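Local coordinates for protein putative NADP oxidoreductase BF3122 (Bacteroides fragilis, PDB 3D1L) that is a putative NADP-dependent oxidoreductase, probably binding the dinucleotide cofactor through its Rossmann-type domain, although its substrate is not established, at residues F120-T125 with I137-E142. Numbering follows the deposited sequence.
Sequences FYPMQT and IPFFIE. With MPR (2-mercapto-propion aldehyde), chain E.
Phe-139 sets the edge of its ring against the face of Phe-120. Its CE1 stands 3.6 Å above the centre of the Phe-120 ring, with the planes at 56°. One face of Phe-139 is covered by Pro-122, whose CB makes a CH-pi contact 3.8 Å from the ring centroid. Ile-141 CD1 lies 3.5 Å from Phe-120 CD1. On the other face of the sheet Tyr-121 and Phe-140 lie side by side, CD2 to CD2 at 3.6 Å. Selenomethionine Met-123 brings its CE to the edge of the Phe-140 ring, while SE, 5.1 Å from the ring centroid and oblique to it, makes a Met-aromatic contact; the bend at chi3 (62°) places the CE methyl.

Strands 120-122 and 139-142 run antiparallel. Tyr-121 and Phe-140 exchange two hydrogen bonds, N to O, each 2.8 Å. Past strand 117-122, Met-123 N bonds Pro-138 O, almost straight at 176°. In the mixed, Rossmann-type sheet the direction changes at strand 117-122, parallel to 97-100 and antiparallel to 139-143. Helices 146-157 and 20-31 pack on the Phe-120 and Phe-139 side, helix 168-198 on the Tyr-121 and Phe-140 side.

Gln-124 CB and CG rest on Ile-137, while its OE1 accepts Thr-125 N on an in-plane lone pair. Gln-124 NE2 bonds Pro-208 O of the second subunit. Sulfur S3 of 2-mercapto-propion aldehyde lies 3.3 Å from Thr-125 N, in a pocket shared with His-175 and Cys-182.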
loop_
_atom_site.group_PDB
_atom_site.type_symbol
_atom_site.label_atom_id
_atom_site.label_comp_id
_atom_site.label_asym_id
_atom_site.label_seq_id
_atom_site.Cartn_x
_atom_site.Cartn_y
_atom_site.Cartn_z
ATOM N N PHE B 120 -12.130 24.573 -3.807
ATOM C CA PHE B 120 -12.828 23.453 -4.422
ATOM C C PHE B 120 -11.879 22.259 -4.243
ATOM O O PHE B 120 -11.103 21.954 -5.151
ATOM C CB PHE B 120 -12.988 23.789 -5.899
ATOM C CG PHE B 120 -14.014 22.982 -6.636
ATOM C CD1 PHE B 120 -15.355 23.000 -6.265
ATOM C CD2 PHE B 120 -13.648 22.286 -7.773
ATOM C CE1 PHE B 120 -16.303 22.284 -6.975
ATOM C CE2 PHE B 120 -14.598 21.566 -8.516
ATOM C CZ PHE B 120 -15.934 21.571 -8.116
ATOM N N TYR B 121 -11.924 21.614 -3.067
ATOM C CA TYR B 121 -10.864 20.668 -2.634
ATOM C C TYR B 121 -11.285 19.180 -2.615
ATOM O O TYR B 121 -11.913 18.741 -1.671
ATOM C CB TYR B 121 -10.371 21.064 -1.233
ATOM C CG TYR B 121 -9.316 20.148 -0.612
ATOM C CD1 TYR B 121 -8.111 19.840 -1.285
ATOM C CD2 TYR B 121 -9.478 19.671 0.689
ATOM C CE1 TYR B 121 -7.150 19.021 -0.695
ATOM C CE2 TYR B 121 -8.521 18.879 1.297
ATOM C CZ TYR B 121 -7.370 18.553 0.613
ATOM O OH TYR B 121 -6.452 17.769 1.258
ATOM N N PRO B 122 -10.982 18.423 -3.676
ATOM C CA PRO B 122 -11.210 16.979 -3.592
ATOM C C PRO B 122 -10.006 16.288 -2.946
ATOM O O PRO B 122 -8.907 16.385 -3.468
ATOM C CB PRO B 122 -11.366 16.555 -5.056
ATOM C CG PRO B 122 -10.557 17.562 -5.856
ATOM C CD PRO B 122 -10.471 18.841 -5.002
HETATM N N MSE B 123 -10.222 15.624 -1.810
HETATM C CA MSE B 123 -9.134 15.056 -1.001
HETATM C C MSE B 123 -9.004 13.584 -1.340
HETATM O O MSE B 123 -9.856 12.766 -1.008
HETATM C CB MSE B 123 -9.452 15.224 0.494
HETATM C CG MSE B 123 -8.284 14.963 1.430
HETATM SE SE MSE B 123 -8.775 15.218 3.296
HETATM C CE MSE B 123 -10.120 13.832 3.379
ATOM N N GLN B 124 -7.940 13.260 -2.037
ATOM C CA GLN B 124 -7.680 11.906 -2.491
ATOM C C GLN B 124 -6.274 11.931 -3.032
ATOM O O GLN B 124 -5.774 12.982 -3.401
ATOM C CB GLN B 124 -8.687 11.498 -3.594
ATOM C CG GLN B 124 -8.670 10.015 -4.044
ATOM C CD GLN B 124 -8.616 9.042 -2.876
ATOM O OE1 GLN B 124 -7.580 8.900 -2.219
ATOM N NE2 GLN B 124 -9.736 8.381 -2.597
ATOM N N THR B 125 -5.634 10.773 -3.071
ATOM C CA THR B 125 -4.343 10.649 -3.692
ATOM C C THR B 125 -4.597 10.519 -5.207
ATOM O O THR B 125 -5.415 9.694 -5.650
ATOM C CB THR B 125 -3.556 9.489 -3.050
ATOM O OG1 THR B 125 -2.305 9.319 -3.697
ATOM C CG2 THR B 125 -4.332 8.186 -3.088
ATOM N N ILE B 137 -15.020 10.323 -3.257
ATOM C CA ILE B 137 -14.024 11.314 -2.860
ATOM C C ILE B 137 -14.617 12.438 -1.987
ATOM O O ILE B 137 -15.527 13.160 -2.411
ATOM C CB ILE B 137 -13.221 11.886 -4.092
ATOM C CG1 ILE B 137 -12.516 10.728 -4.835
ATOM C CG2 ILE B 137 -12.185 12.897 -3.624
ATOM C CD1 ILE B 137 -11.728 11.131 -6.094
ATOM N N PRO B 138 -14.120 12.571 -0.748
ATOM C CA PRO B 138 -14.506 13.751 0.040
ATOM C C PRO B 138 -14.134 15.058 -0.694
ATOM O O PRO B 138 -12.958 15.282 -1.022
ATOM C CB PRO B 138 -13.686 13.609 1.327
ATOM C CG PRO B 138 -13.267 12.168 1.382
ATOM C CD PRO B 138 -13.198 11.673 -0.021
ATOM N N PHE B 139 -15.136 15.890 -0.963
ATOM C CA PHE B 139 -14.944 17.139 -1.686
ATOM C C PHE B 139 -15.297 18.286 -0.726
ATOM O O PHE B 139 -16.455 18.443 -0.381
ATOM C CB PHE B 139 -15.938 17.164 -2.840
ATOM C CG PHE B 139 -15.365 17.515 -4.157
ATOM C CD1 PHE B 139 -14.858 18.778 -4.408
ATOM C CD2 PHE B 139 -15.405 16.592 -5.187
ATOM C CE1 PHE B 139 -14.374 19.093 -5.659
ATOM C CE2 PHE B 139 -14.935 16.900 -6.442
ATOM C CZ PHE B 139 -14.421 18.135 -6.692
ATOM N N PHE B 140 -14.320 19.093 -0.317
ATOM C CA PHE B 140 -14.560 20.211 0.601
ATOM C C PHE B 140 -14.639 21.549 -0.096
ATOM O O PHE B 140 -13.793 21.865 -0.961
ATOM C CB PHE B 140 -13.503 20.230 1.688
ATOM C CG PHE B 140 -13.364 18.910 2.365
ATOM C CD1 PHE B 140 -14.187 18.579 3.439
ATOM C CD2 PHE B 140 -12.453 17.966 1.891
ATOM C CE1 PHE B 140 -14.084 17.354 4.052
ATOM C CE2 PHE B 140 -12.358 16.743 2.493
ATOM C CZ PHE B 140 -13.170 16.436 3.578
ATOM N N ILE B 141 -15.674 22.316 0.275
ATOM C CA ILE B 141 -16.064 23.543 -0.433
ATOM C C ILE B 141 -16.099 24.697 0.538
ATOM O O ILE B 141 -16.647 24.589 1.643
ATOM C CB ILE B 141 -17.478 23.426 -1.084
ATOM C CG1 ILE B 141 -17.559 22.296 -2.132
ATOM C CG2 ILE B 141 -17.972 24.798 -1.676
ATOM C CD1 ILE B 141 -16.443 22.180 -3.063
ATOM N N GLU B 142 -15.491 25.793 0.111
ATOM C CA GLU B 142 -15.586 27.087 0.779
ATOM C C GLU B 142 -15.770 28.101 -0.360
ATOM O O GLU B 142 -15.259 27.878 -1.465
ATOM C CB GLU B 142 -14.282 27.352 1.544
ATOM C CG GLU B 142 -14.434 28.125 2.843
ATOM C CD GLU B 142 -13.086 28.491 3.439
ATOM O OE1 GLU B 142 -12.062 28.006 2.911
ATOM O OE2 GLU B 142 -13.041 29.253 4.434
HETATM C C1 MPR E . -2.282 15.215 0.495
HETATM O O MPR E . -1.048 15.479 0.434
HETATM C C2 MPR E . -2.911 13.875 0.729
HETATM C C3 MPR E . -4.353 13.695 0.279
HETATM S S3 MPR E . -4.724 11.958 -0.119
#